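Local coordinates for protein tRNA (guanosine(18)-2'-O)-methyltransferase (Aquifex aeolicus, PDB 1ZJR) that catalyses the S-adenosylmethionine-dependent 2'-O-methylation of guanosine 18 in a subset of tRNA species, at residues A[181-185]-A[186-190]. Residues are numbered along the deposited sequence; the frame is centred on the assembly and turned at random.
Sequences PSLSE and EEIQK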
loop_
_atom_site.group_PDB
_atom_site.type_symbol
_atom_site.label_atom_id
_atom_site.label_comp_id
_atom_site.label_asym_id
_atom_site.label_seq_id
_atom_site.Cartn_x
_atom_site.Cartn_y
_atom_site.Cartn_z
ATOM N N PRO A 181 -6.555 15.421 -8.918
ATOM C CA PRO A 181 -5.267 15.105 -8.285
ATOM C C PRO A 181 -5.201 15.453 -6.802
ATOM O O PRO A 181 -5.558 16.563 -6.411
ATOM C CB PRO A 181 -4.269 15.936 -9.094
ATOM C CG PRO A 181 -4.941 16.090 -10.429
ATOM C CD PRO A 181 -6.369 16.355 -10.040
ATOM N N SER A 182 -4.749 14.511 -5.976
ATOM C CA SER A 182 -4.608 14.777 -4.547
ATOM C C SER A 182 -3.226 15.405 -4.336
ATOM O O SER A 182 -2.971 16.055 -3.324
ATOM C CB SER A 182 -4.733 13.486 -3.723
ATOM O OG SER A 182 -3.687 12.574 -4.008
ATOM N N LEU A 183 -2.334 15.190 -5.296
ATOM C CA LEU A 183 -0.995 15.771 -5.250
ATOM C C LEU A 183 -1.069 17.139 -5.922
ATOM O O LEU A 183 -1.778 17.299 -6.909
ATOM C CB LEU A 183 -0.001 14.911 -6.032
ATOM C CG LEU A 183 0.386 13.538 -5.479
ATOM C CD1 LEU A 183 1.202 12.792 -6.531
ATOM C CD2 LEU A 183 1.173 13.700 -4.182
ATOM N N SER A 184 -0.330 18.111 -5.401
ATOM C CA SER A 184 -0.312 19.447 -5.989
ATOM C C SER A 184 0.649 19.429 -7.170
ATOM O O SER A 184 1.456 18.507 -7.301
ATOM C CB SER A 184 0.163 20.475 -4.960
ATOM O OG SER A 184 1.494 20.198 -4.554
ATOM N N GLU A 185 0.562 20.437 -8.033
ATOM C CA GLU A 185 1.450 20.513 -9.186
ATOM C C GLU A 185 2.917 20.562 -8.745
ATOM O O GLU A 185 3.788 20.022 -9.431
ATOM C CB GLU A 185 1.127 21.751 -10.027
ATOM C CG GLU A 185 2.044 21.969 -11.227
ATOM C CD GLU A 185 1.993 20.837 -12.237
ATOM O OE1 GLU A 185 0.998 20.082 -12.252
ATOM O OE2 GLU A 185 2.946 20.711 -13.031
ATOM N N GLU A 186 3.194 21.218 -7.617
ATOM C CA GLU A 186 4.573 21.307 -7.124
ATOM C C GLU A 186 5.095 19.903 -6.820
ATOM O O GLU A 186 6.220 19.542 -7.184
ATOM C CB GLU A 186 4.656 22.146 -5.840
ATOM C CG GLU A 186 4.379 23.647 -5.992
ATOM C CD GLU A 186 2.931 24.011 -5.723
ATOM O OE1 GLU A 186 2.694 25.078 -5.117
ATOM O OE2 GLU A 186 2.031 23.240 -6.121
ATOM N N GLU A 187 4.262 19.124 -6.141
ATOM C CA GLU A 187 4.603 17.759 -5.759
ATOM C C GLU A 187 4.736 16.849 -6.978
ATOM O O GLU A 187 5.628 15.993 -7.042
ATOM C CB GLU A 187 3.543 17.241 -4.784
ATOM C CG GLU A 187 3.614 17.946 -3.427
ATOM C CD GLU A 187 2.302 17.937 -2.659
ATOM O OE1 GLU A 187 1.391 17.169 -3.024
ATOM O OE2 GLU A 187 2.186 18.700 -1.675
ATOM N N ILE A 188 3.853 17.036 -7.951
ATOM C CA ILE A 188 3.894 16.251 -9.174
ATOM C C ILE A 188 5.188 16.553 -9.927
ATOM O O ILE A 188 5.892 15.645 -10.365
ATOM C CB ILE A 188 2.683 16.571 -10.081
ATOM C CG1 ILE A 188 1.399 16.035 -9.437
ATOM C CG2 ILE A 188 2.889 15.976 -11.468
ATOM C CD1 ILE A 188 0.131 16.331 -10.242
ATOM N N GLN A 189 5.511 17.832 -10.082
ATOM C CA GLN A 189 6.736 18.182 -10.787
ATOM C C GLN A 189 7.969 17.672 -10.057
ATOM O O GLN A 189 8.928 17.241 -10.692
ATOM C CB GLN A 189 6.840 19.697 -10.989
ATOM C CG GLN A 189 6.096 20.186 -12.218
ATOM C CD GLN A 189 6.340 21.653 -12.503
ATOM O OE1 GLN A 189 7.485 22.090 -12.618
ATOM N NE2 GLN A 189 5.262 22.421 -12.630
ATOM N N LYS A 190 7.941 17.706 -8.728
ATOM C CA LYS A 190 9.082 17.235 -7.952
ATOM C C LYS A 190 9.308 15.746 -8.204
ATOM O O LYS A 190 10.439 15.301 -8.411
ATOM C CB LYS A 190 8.857 17.472 -6.457
ATOM C CG LYS A 190 10.052 17.073 -5.591
ATOM C CD LYS A 190 9.735 17.121 -4.101
ATOM C CE LYS A 190 8.749 16.032 -3.699
ATOM N NZ LYS A 190 9.266 14.659 -3.976
HETATM O O HOH W 1 -1.249 17.739 -2.179
#
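Glu187 OE1 is gripped twice: the backbone N of Ser184 donates to it over 3.1 Å, nearly straight (169°) but from above the carboxylate plane, and a water that also donates to Ser182 O adds a second bond. In return Ser184 OG accepts a weak bond from Glu187 N at 3.4 Å, so the two residues form a capping box with Ser184 as N-cap of the helix. The reach back depends on Glu187, whose CG lies beside its own backbone N (chi1 -69°) and whose chain then runs extended toward the loop. Glu186 OE2 takes a further weak bond from Ser184 OG. Behind the cap, Ile188 N donates to Ser184 O at 2.9 Å, opening the ladder of i to i+4 bonds, which Gln189 N continues onto Glu185 O. Leu183, just before the N-cap, packs its CB on Ile188 CG1, 3.8 Å away, the hydrophobic staple that accompanies the capping box.

On the other flank Gln189 NE2 donates to the anti lone pair of Glu185 OE2 at 2.9 Å, with the carboxylate and amide planes turned 58° apart. The same oxygen forms a salt bridge with Arg16, and this is likely to keep the carboxylate ionised. With Glu185 replaced by an alanine, Arg16 would probably lose this countercharge and the Gln189 amide would be freer to turn.

The cap thus starts helix 185-200 after the loop from helix 157-174. Arg16 ties this first turn to helix 7-19, while Ile188 touches Glu20 and Leu183 touches Lys24, in the loop leading from that helix to strand 26-31.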